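Local coordinates for protein erythromycin C-12 hydroxylase (Saccharopolyspora erythraea, PDB 2JJN) that hydroxylates erythromycin D at C-12 to give erythromycin C, as a heme-dependent cytochrome P450 monooxygenase of antibiotic biosynthesis, at residues Pro73-Glu78 with Thr294-Thr299; Ala97-Val102 with Phe352-Pro357. The protein carries 2 engineered substitutions. All coordinates share one frame; numbering follows the deposited sequence. Where two conformers were deposited one is given.

Contact 1 (Pro73-Glu78 with Thr294-Thr299); sequences PTRVIE and TTTKAT
V76 and T294 meet methyl to methyl, their side chains running past each other in opposite directions, with V76 CG2 3.5 Å from T294 CG2. In the given conformer of T294, CG2 thus lies against V76, while OG1 bonds to the backbone O of D72. P73, next to the short 3-10 turn 74-76, brings its CA to 3.9 Å from T294 CG2.

R75 reaches further along 294-299. Its chain, bent at chi3 (66°), passes T294 with CD 3.7 Å from T294 OG1, and then lays its guanidinium flat over T296. T296 CG2 stands over the centre of one guanidinium face, 3.7 Å from R75 CZ, so this is apolar contact with a flat cation; T296 OG1 is bonded to A67 O. Polar linkage between the segments runs through water at the guanidinium edge: one water lies 2.9 Å from R75 NH2 and bonds on to T296 O.

The arrangement places the first turn of the loop between strand 69-70 and helix 94-105, the P450 B-C loop, against the end of strand 290-295 in the five-stranded beta sheet.

Contact 2 (Ala97-Val102 with Phe352-Pro357); sequences ALRKVV and FCLGAP. With HEM (protoporphyrin IX containing Fe), chain B; SO4 (sulfate ion), chain F.
R99, on helix 94-105, and L354, in the loop that enters helix 356-374, have the closest CA atoms of the two segments, 8.8 Å apart, so side chains must bridge the gap. R99 leaves the helix with CG anti to the backbone N (chi1 178°) and then bends at chi2 (109°), which carries the guanidinium to the loop. There NH1 and NH2 grip one acceptor end-on: R99 NH1 lies 2.9 Å from F352 O, and R99 NH2 is at the same 2.9 Å from F352 O. That oxygen is only 3° out of the guanidinium plane. The second N-H of NH1 goes to a heme propionate, with R99 NH1 to HEM O2D at 2.8 Å. A sulfate, probably from the crystallisation liquor, takes the remaining two: R99 NE to SO4 O2 and R99 NH2 to SO4 O1 are both 2.9 Å.

L354 packs beside this network, CB over one guanidinium face and offset toward its rim. L354 CD2 meets V102 CG2 at 3.8 Å, and F234 of helix 228-259 touches both residues. Next to the gripped carbonyl, C353 points away from helix 94-105 and binds the heme iron through SG at 2.3 Å.

In this crystal all five guanidinium N-H groups are engaged, two of them by the sulfate. The arginine's positive charge would offset the negative charge of the propionate. Together with the paired bonds to F352 O, this suggests that R99 ties the cysteine-ligand loop to the heme and to helix 94-105, while probably polarising the carbonyl that precedes the cysteine ligand.

In the fold
Contact 1 lies at the surface, about 23 Å from the centre of the chain, whereas contact 2 is partly buried at about 14 Å and adjoins the heme. Their centres are 24 Å apart and they do not touch. They interleave along the chain, and the loop that holds 73-78 leads into helix 94-105, which carries 97-102, so the first segments of both belong to one continuous run. An arginine is prominent in each, but with different partners: in contact 1 it meets a methyl group and water, in contact 2 a backbone carbonyl, a propionate and a sulfate. Contact 1 therefore joins the loop to the end of strand 290-295, contact 2 helix to the cysteine loop.

Contact 1 (Pro73-Glu78 with Thr294-Thr299)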
ATOM      1  N   PRO A  73       7.744 -10.377  12.030  1.00 22.90           N
ATOM      2  CA  PRO A  73       8.674  -9.398  12.637  1.00 23.43           C
ATOM      3  C   PRO A  73       8.897  -9.667  14.099  1.00 24.80           C
ATOM      4  O   PRO A  73       9.867  -9.120  14.659  1.00 23.81           O
ATOM      5  CB  PRO A  73       7.947  -8.055  12.524  1.00 23.46           C
ATOM      6  CG  PRO A  73       6.485  -8.403  12.416  1.00 24.12           C
ATOM      7  CD  PRO A  73       6.397  -9.797  11.808  1.00 23.55           C
ATOM      8  N   THR A  74       8.016 -10.476  14.700  1.00 26.14           N
ATOM      9  CA  THR A  74       7.985 -10.672  16.154  1.00 27.40           C
ATOM     10  C   THR A  74       9.217 -11.462  16.603  1.00 28.35           C
ATOM     11  O   THR A  74       9.621 -11.399  17.775  1.00 28.57           O
ATOM     12  CB  THR A  74       6.646 -11.355  16.691  1.00 27.33           C
ATOM     13  OG1 THR A  74       6.585 -12.754  16.365  1.00 27.14           O
ATOM     14  CG2 THR A  74       5.395 -10.662  16.155  1.00 28.32           C
ATOM     15  N   ARG A  75       9.826 -12.169  15.647  1.00 28.31           N
ATOM     16  CA  ARG A  75      11.047 -12.924  15.906  1.00 28.56           C
ATOM     17  C   ARG A  75      12.137 -12.050  16.560  1.00 28.17           C
ATOM     18  O   ARG A  75      12.937 -12.544  17.391  1.00 28.71           O
ATOM     19  CB  ARG A  75      11.562 -13.535  14.595  1.00 27.99           C
ATOM     20  CG  ARG A  75      10.628 -14.616  13.984  1.00 28.17           C
ATOM     21  CD  ARG A  75      11.221 -15.317  12.729  1.00 28.44           C
ATOM     22  NE  ARG A  75      12.412 -16.114  13.066  1.00 24.91           N
ATOM     23  CZ  ARG A  75      12.499 -17.445  12.973  1.00 28.59           C
ATOM     24  NH1 ARG A  75      11.473 -18.186  12.555  1.00 33.21           N
ATOM     25  NH2 ARG A  75      13.638 -18.049  13.299  1.00 32.38           N
ATOM     26  N   VAL A  76      12.160 -10.763  16.202  1.00 27.53           N
ATOM     27  CA  VAL A  76      13.199  -9.835  16.677  1.00 27.48           C
ATOM     28  C   VAL A  76      12.649  -8.745  17.637  1.00 27.75           C
ATOM     29  O   VAL A  76      13.340  -7.765  17.958  1.00 27.53           O
ATOM     30  CB  VAL A  76      13.958  -9.177  15.460  1.00 28.24           C
ATOM     31  CG1 VAL A  76      14.649 -10.257  14.641  1.00 26.88           C
ATOM     32  CG2 VAL A  76      12.989  -8.421  14.581  1.00 27.59           C
ATOM     33  N   ILE A  77      11.389  -8.893  18.050  1.00 27.84           N
ATOM     34  CA  ILE A  77      10.766  -7.923  18.955  1.00 28.60           C
ATOM     35  C   ILE A  77      10.529  -8.607  20.276  1.00 29.45           C
ATOM     36  O   ILE A  77       9.737  -9.562  20.370  1.00 28.02           O
ATOM     37  CB  ILE A  77       9.432  -7.335  18.421  1.00 28.72           C
ATOM     38  CG1 ILE A  77       9.649  -6.590  17.093  1.00 27.79           C
ATOM     39  CG2 ILE A  77       8.841  -6.368  19.446  1.00 29.01           C
ATOM     40  CD1 ILE A  77       8.363  -6.394  16.274  1.00 28.30           C
ATOM     41  N   GLU A  78      11.245  -8.112  21.289  1.00 30.48           N
ATOM     42  CA  GLU A  78      11.202  -8.700  22.613  1.00 31.97           C
ATOM     43  C   GLU A  78       9.772  -8.749  23.151  1.00 31.94           C
ATOM     44  O   GLU A  78       9.092  -7.727  23.225  1.00 32.73           O
ATOM     45  CB  GLU A  78      12.109  -7.910  23.557  1.00 32.12           C
ATOM     46  CG  GLU A  78      12.413  -8.621  24.870  0.50 32.80           C
ATOM     47  CD  GLU A  78      13.326  -7.806  25.776  0.50 33.03           C
ATOM     48  OE1 GLU A  78      14.097  -8.419  26.541  0.50 34.57           O
ATOM     49  OE2 GLU A  78      13.266  -6.554  25.724  0.50 36.38           O
ATOM     50  N   THR A 294      12.815 -10.698   8.606  1.00 11.48           N
ATOM     51  CA  THR A 294      13.765 -10.996   9.693  1.00 11.07           C
ATOM     52  C   THR A 294      14.581 -12.218   9.290  1.00 11.41           C
ATOM     53  O   THR A 294      14.028 -13.195   8.823  1.00 11.74           O
ATOM     54  CB  THR A 294      13.030 -11.240  11.007  1.00 11.33           C
ATOM     55  OG1 THR A 294      12.058 -12.274  10.830  0.60 14.55           O
ATOM     56  CG2 THR A 294      12.374  -9.964  11.483  0.60 12.45           C
ATOM     57  N   THR A 295      15.902 -12.173   9.445  1.00 11.20           N
ATOM     58  CA  THR A 295      16.691 -13.345   9.061  1.00 11.12           C
ATOM     59  C   THR A 295      16.496 -14.477  10.076  1.00 11.18           C
ATOM     60  O   THR A 295      16.458 -14.252  11.296  1.00 12.03           O
ATOM     61  CB  THR A 295      18.192 -13.024   8.998  1.00 11.44           C
ATOM     62  OG1 THR A 295      18.602 -12.460  10.236  1.00 11.19           O
ATOM     63  CG2 THR A 295      18.445 -11.982   7.901  1.00 11.36           C
ATOM     64  N   THR A 296      16.398 -15.678   9.549  1.00 11.91           N
ATOM     65  CA  THR A 296      16.233 -16.863  10.423  1.00 12.28           C
ATOM     66  C   THR A 296      17.565 -17.558  10.699  1.00 14.35           C
ATOM     67  O   THR A 296      17.616 -18.505  11.488  1.00 15.56           O
ATOM     68  CB  THR A 296      15.289 -17.888   9.790  1.00 13.16           C
ATOM     69  OG1 THR A 296      15.818 -18.376   8.548  1.00 12.95           O
ATOM     70  CG2 THR A 296      13.948 -17.191   9.530  1.00 13.72           C
ATOM     71  N   LYS A 297      18.594 -17.110   9.997  1.00 12.93           N
ATOM     72  CA  LYS A 297      19.936 -17.686  10.048  1.00 13.31           C
ATOM     73  C   LYS A 297      20.918 -16.715   9.440  1.00 13.60           C
ATOM     74  O   LYS A 297      20.531 -15.792   8.733  1.00 13.30           O
ATOM     75  CB  LYS A 297      19.986 -19.006   9.266  1.00 13.89           C
ATOM     76  CG  LYS A 297      19.526 -18.887   7.809  0.50 14.31           C
ATOM     77  CD  LYS A 297      19.491 -20.247   7.151  0.50 16.65           C
ATOM     78  CE  LYS A 297      19.384 -20.110   5.653  0.50 16.65           C
ATOM     79  NZ  LYS A 297      19.955 -21.333   4.966  0.50 21.86           N
ATOM     80  N   ALA A 298      22.219 -16.972   9.669  1.00 13.83           N
ATOM     81  CA  ALA A 298      23.240 -16.197   8.991  1.00 12.78           C
ATOM     82  C   ALA A 298      23.082 -16.314   7.492  1.00 12.66           C
ATOM     83  O   ALA A 298      22.894 -17.421   6.972  1.00 14.33           O
ATOM     84  CB  ALA A 298      24.643 -16.660   9.433  1.00 13.56           C
ATOM     85  N   THR A 299      23.191 -15.190   6.759  1.00 11.86           N
ATOM     86  CA  THR A 299      23.045 -15.224   5.309  1.00 11.34           C
ATOM     87  C   THR A 299      23.860 -14.092   4.701  1.00 13.22           C
ATOM     88  O   THR A 299      24.460 -13.315   5.441  1.00 14.09           O
ATOM     89  CB  THR A 299      21.559 -15.128   4.962  1.00 12.75           C
ATOM     90  OG1 THR A 299      21.372 -15.369   3.567  1.00 13.84           O
ATOM     91  CG2 THR A 299      21.019 -13.745   5.352  1.00 13.43           C
TER
HETATM   92  O   HOH W   1      14.599 -14.858  13.316  1.00 27.58           O
HETATM   93  O   HOH W   2      16.432 -17.713  14.013  1.00 35.13           O

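Contact 2 (Ala97-Val102 with Phe352-Pro357)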
ATOM      1  N   ALA A  97      -1.479 -22.234   3.521  1.00 23.27           N
ATOM      2  CA  ALA A  97      -2.824 -22.722   3.910  1.00 22.31           C
ATOM      3  C   ALA A  97      -3.750 -21.520   4.074  1.00 22.26           C
ATOM      4  O   ALA A  97      -4.915 -21.543   3.625  1.00 23.45           O
ATOM      5  CB  ALA A  97      -2.774 -23.509   5.199  1.00 23.20           C
ATOM      6  N   LEU A  98      -3.256 -20.496   4.767  1.00 20.92           N
ATOM      7  CA  LEU A  98      -4.073 -19.344   5.021  1.00 20.53           C
ATOM      8  C   LEU A  98      -4.398 -18.599   3.715  1.00 20.39           C
ATOM      9  O   LEU A  98      -5.521 -18.193   3.479  1.00 20.47           O
ATOM     10  CB  LEU A  98      -3.385 -18.441   6.049  1.00 20.76           C
ATOM     11  CG  LEU A  98      -4.087 -17.192   6.468  0.80 22.62           C
ATOM     12  CD1 LEU A  98      -5.432 -17.538   7.170  0.80 24.46           C
ATOM     13  CD2 LEU A  98      -3.185 -16.445   7.419  0.80 23.40           C
ATOM     14  N   ARG A  99      -3.409 -18.444   2.828  1.00 20.02           N
ATOM     15  CA  ARG A  99      -3.639 -17.737   1.591  1.00 20.92           C
ATOM     16  C   ARG A  99      -4.677 -18.467   0.730  1.00 21.37           C
ATOM     17  O   ARG A  99      -5.530 -17.831   0.125  1.00 21.22           O
ATOM     18  CB  ARG A  99      -2.303 -17.537   0.829  1.00 22.13           C
ATOM     19  CG  ARG A  99      -2.497 -16.845  -0.487  1.00 25.85           C
ATOM     20  CD  ARG A  99      -1.979 -15.447  -0.476  1.00 26.87           C
ATOM     21  NE  ARG A  99      -2.124 -14.807  -1.797  1.00 23.31           N
ATOM     22  CZ  ARG A  99      -1.421 -13.741  -2.195  1.00 22.67           C
ATOM     23  NH1 ARG A  99      -0.533 -13.183  -1.390  1.00 19.71           N
ATOM     24  NH2 ARG A  99      -1.606 -13.251  -3.418  1.00 23.12           N
ATOM     25  N   LYS A 100      -4.640 -19.795   0.731  1.00 20.53           N
ATOM     26  CA  LYS A 100      -5.634 -20.543  -0.029  1.00 21.95           C
ATOM     27  C   LYS A 100      -7.030 -20.294   0.489  1.00 20.81           C
ATOM     28  O   LYS A 100      -7.970 -20.118  -0.293  1.00 21.36           O
ATOM     29  CB  LYS A 100      -5.343 -22.030   0.046  1.00 22.08           C
ATOM     30  CG  LYS A 100      -4.240 -22.453  -0.883  1.00 25.96           C
ATOM     31  CD  LYS A 100      -3.952 -23.927  -0.661  1.00 30.19           C
ATOM     32  CE  LYS A 100      -2.809 -24.344  -1.550  1.00 35.62           C
ATOM     33  NZ  LYS A 100      -2.327 -25.672  -1.085  1.00 38.51           N
ATOM     34  N   VAL A 101      -7.163 -20.327   1.817  1.00 20.15           N
ATOM     35  CA  VAL A 101      -8.476 -20.118   2.413  1.00 20.19           C
ATOM     36  C   VAL A 101      -9.002 -18.726   2.047  1.00 21.43           C
ATOM     37  O   VAL A 101     -10.142 -18.568   1.550  1.00 21.70           O
ATOM     38  CB  VAL A 101      -8.417 -20.249   3.940  1.00 19.44           C
ATOM     39  CG1 VAL A 101      -9.756 -19.851   4.537  1.00 22.18           C
ATOM     40  CG2 VAL A 101      -8.091 -21.685   4.359  1.00 21.35           C
ATOM     41  N   VAL A 102      -8.215 -17.691   2.310  1.00 20.55           N
ATOM     42  CA  VAL A 102      -8.741 -16.351   2.040  1.00 21.64           C
ATOM     43  C   VAL A 102      -8.994 -16.086   0.554  1.00 22.04           C
ATOM     44  O   VAL A 102      -9.966 -15.404   0.182  1.00 23.38           O
ATOM     45  CB  VAL A 102      -7.913 -15.239   2.702  1.00 21.26           C
ATOM     46  CG1 VAL A 102      -7.853 -15.453   4.197  0.70 23.20           C
ATOM     47  CG2 VAL A 102      -6.487 -15.125   2.106  0.70 19.27           C
ATOM     48  N   PHE A 352       2.973 -11.673  -2.616  1.00 10.71           N
ATOM     49  CA  PHE A 352       2.584 -10.680  -3.630  1.00 10.57           C
ATOM     50  C   PHE A 352       1.136 -10.207  -3.372  1.00 10.35           C
ATOM     51  O   PHE A 352       0.239 -11.008  -3.127  1.00 10.19           O
ATOM     52  CB  PHE A 352       2.672 -11.321  -5.020  1.00 10.56           C
ATOM     53  CG  PHE A 352       2.500 -10.330  -6.150  1.00  9.80           C
ATOM     54  CD1 PHE A 352       3.600  -9.719  -6.741  1.00 12.01           C
ATOM     55  CD2 PHE A 352       1.200 -10.001  -6.604  1.00 12.89           C
ATOM     56  CE1 PHE A 352       3.415  -8.773  -7.806  1.00 12.44           C
ATOM     57  CE2 PHE A 352       0.997  -9.106  -7.646  1.00 15.23           C
ATOM     58  CZ  PHE A 352       2.108  -8.463  -8.240  1.00 13.74           C
ATOM     59  N   CYS A 353       0.923  -8.896  -3.405  1.00 10.32           N
ATOM     60  CA  CYS A 353      -0.370  -8.283  -3.011  1.00 10.21           C
ATOM     61  C   CYS A 353      -1.614  -9.008  -3.506  1.00 11.14           C
ATOM     62  O   CYS A 353      -1.839  -9.099  -4.708  1.00 12.07           O
ATOM     63  CB  CYS A 353      -0.384  -6.854  -3.576  1.00 11.02           C
ATOM     64  SG  CYS A 353      -1.818  -5.970  -2.995  1.00 12.55           S
ATOM     65  N   LEU A 354      -2.405  -9.493  -2.550  1.00 12.40           N
ATOM     66  CA  LEU A 354      -3.682 -10.132  -2.793  1.00 13.23           C
ATOM     67  C   LEU A 354      -4.676  -9.140  -3.370  1.00 13.97           C
ATOM     68  O   LEU A 354      -5.626  -9.520  -4.065  1.00 14.29           O
ATOM     69  CB  LEU A 354      -4.229 -10.687  -1.435  1.00 13.84           C
ATOM     70  CG  LEU A 354      -5.441 -11.599  -1.539  1.00 19.76           C
ATOM     71  CD1 LEU A 354      -5.242 -12.801  -2.467  1.00 23.87           C
ATOM     72  CD2 LEU A 354      -5.753 -12.076  -0.127  1.00 24.53           C
ATOM     73  N   GLY A 355      -4.453  -7.852  -3.065  1.00 12.70           N
ATOM     74  CA  GLY A 355      -5.414  -6.797  -3.388  1.00 15.23           C
ATOM     75  C   GLY A 355      -5.084  -6.075  -4.674  1.00 15.53           C
ATOM     76  O   GLY A 355      -5.805  -5.147  -5.077  1.00 13.44           O
ATOM     77  N   ALA A 356      -4.063  -6.535  -5.397  1.00 19.66           N
ATOM     78  CA  ALA A 356      -3.621  -5.753  -6.580  1.00 20.04           C
ATOM     79  C   ALA A 356      -4.741  -5.465  -7.596  1.00 21.03           C
ATOM     80  O   ALA A 356      -4.824  -4.339  -8.108  1.00 21.54           O
ATOM     81  CB  ALA A 356      -2.395  -6.412  -7.271  1.00 20.35           C
ATOM     82  N   PRO A 357      -5.559  -6.480  -7.941  1.00 22.26           N
ATOM     83  CA  PRO A 357      -6.611  -6.147  -8.922  1.00 22.49           C
ATOM     84  C   PRO A 357      -7.562  -5.058  -8.425  1.00 22.22           C
ATOM     85  O   PRO A 357      -8.021  -4.221  -9.221  1.00 23.53           O
ATOM     86  CB  PRO A 357      -7.383  -7.481  -9.093  1.00 23.29           C
ATOM     87  CG  PRO A 357      -6.348  -8.520  -8.724  1.00 24.17           C
ATOM     88  CD  PRO A 357      -5.603  -7.900  -7.557  1.00 21.89           C
TER
HETATM   89  CHA HEM B 412       0.522  -7.515   0.332  1.00 12.24           C
HETATM   90  CHB HEM B 412       1.388  -3.201  -1.776  1.00 10.52           C
HETATM   91  CHC HEM B 412      -3.384  -2.518  -2.269  1.00 14.69           C
HETATM   92  CHD HEM B 412      -4.245  -6.398   0.536  1.00 13.38           C
HETATM   93  C1A HEM B 412       1.127  -6.427  -0.263  1.00 11.79           C
HETATM   94  C2A HEM B 412       2.578  -6.264  -0.410  1.00 11.12           C
HETATM   95  C3A HEM B 412       2.817  -5.076  -0.972  1.00 10.18           C
HETATM   96  C4A HEM B 412       1.539  -4.432  -1.202  1.00 10.32           C
HETATM   97  CMA HEM B 412       4.193  -4.453  -1.296  1.00 10.50           C
HETATM   98  CAA HEM B 412       3.641  -7.306  -0.011  1.00 11.83           C
HETATM   99  CBA HEM B 412       3.975  -7.229   1.467  1.00 12.51           C
HETATM  100  CGA HEM B 412       5.206  -8.063   1.828  1.00 13.91           C
HETATM  101  O1A HEM B 412       5.797  -8.723   0.927  1.00 13.54           O
HETATM  102  O2A HEM B 412       5.541  -8.080   3.054  1.00 12.07           O
HETATM  103  C1B HEM B 412       0.150  -2.645  -2.104  1.00 11.04           C
HETATM  104  C2B HEM B 412      -0.036  -1.426  -2.849  1.00 11.14           C
HETATM  105  C3B HEM B 412      -1.368  -1.237  -2.996  1.00 12.51           C
HETATM  106  C4B HEM B 412      -2.016  -2.357  -2.326  1.00 12.70           C
HETATM  107  CMB HEM B 412       1.181  -0.609  -3.331  1.00 12.64           C
HETATM  108  CAB HEM B 412      -2.164  -0.099  -3.664  1.00 14.56           C
HETATM  109  CBB HEM B 412      -1.689   0.492  -4.712  1.00 16.65           C
HETATM  110  C1C HEM B 412      -4.027  -3.504  -1.552  1.00 13.35           C
HETATM  111  C2C HEM B 412      -5.470  -3.636  -1.424  1.00 14.47           C
HETATM  112  C3C HEM B 412      -5.710  -4.711  -0.644  1.00 13.07           C
HETATM  113  C4C HEM B 412      -4.422  -5.300  -0.271  1.00 12.68           C
HETATM  114  CMC HEM B 412      -6.467  -2.662  -2.107  1.00 15.87           C
HETATM  115  CAC HEM B 412      -7.052  -5.282  -0.147  1.00 17.74           C
HETATM  116  CBC HEM B 412      -8.145  -5.335  -0.909  1.00 22.66           C
HETATM  117  C1D HEM B 412      -3.037  -6.997   0.731  1.00 11.76           C
HETATM  118  C2D HEM B 412      -2.879  -8.177   1.519  1.00 13.95           C
HETATM  119  C3D HEM B 412      -1.430  -8.533   1.442  1.00 12.38           C
HETATM  120  C4D HEM B 412      -0.823  -7.528   0.621  1.00 10.73           C
HETATM  121  CMD HEM B 412      -3.986  -8.945   2.303  1.00 14.33           C
HETATM  122  CAD HEM B 412      -0.708  -9.709   2.123  1.00 11.56           C
HETATM  123  CBD HEM B 412      -0.632 -10.933   1.190  1.00 11.86           C
HETATM  124  CGD HEM B 412       0.176 -12.019   1.832  1.00 13.11           C
HETATM  125  O1D HEM B 412       0.875 -11.777   2.832  1.00 12.77           O
HETATM  126  O2D HEM B 412       0.109 -13.156   1.319  1.00 12.70           O
HETATM  127  NA  HEM B 412       0.505  -5.283  -0.790  1.00 10.32           N
HETATM  128  NB  HEM B 412      -1.078  -3.192  -1.745  1.00 10.64           N
HETATM  129  NC  HEM B 412      -3.449  -4.521  -0.816  1.00 10.67           N
HETATM  130  ND  HEM B 412      -1.785  -6.628   0.201  1.00 10.46           N
HETATM  131 FE   HEM B 412      -1.443  -4.976  -0.930  1.00 12.77          FE
HETATM  132  S   SO4 F 416      -3.933 -15.973  -4.877  0.80 43.54           S
HETATM  133  O1  SO4 F 416      -3.734 -14.522  -4.967  0.80 41.50           O
HETATM  134  O2  SO4 F 416      -3.845 -16.422  -3.493  0.80 40.49           O
HETATM  135  O3  SO4 F 416      -2.898 -16.672  -5.618  0.80 43.18           O
HETATM  136  O4  SO4 F 416      -5.241 -16.270  -5.462  0.80 42.04           O
HETATM  137  O   HOH W   3      -1.231  -3.814   0.946  1.00 27.42           O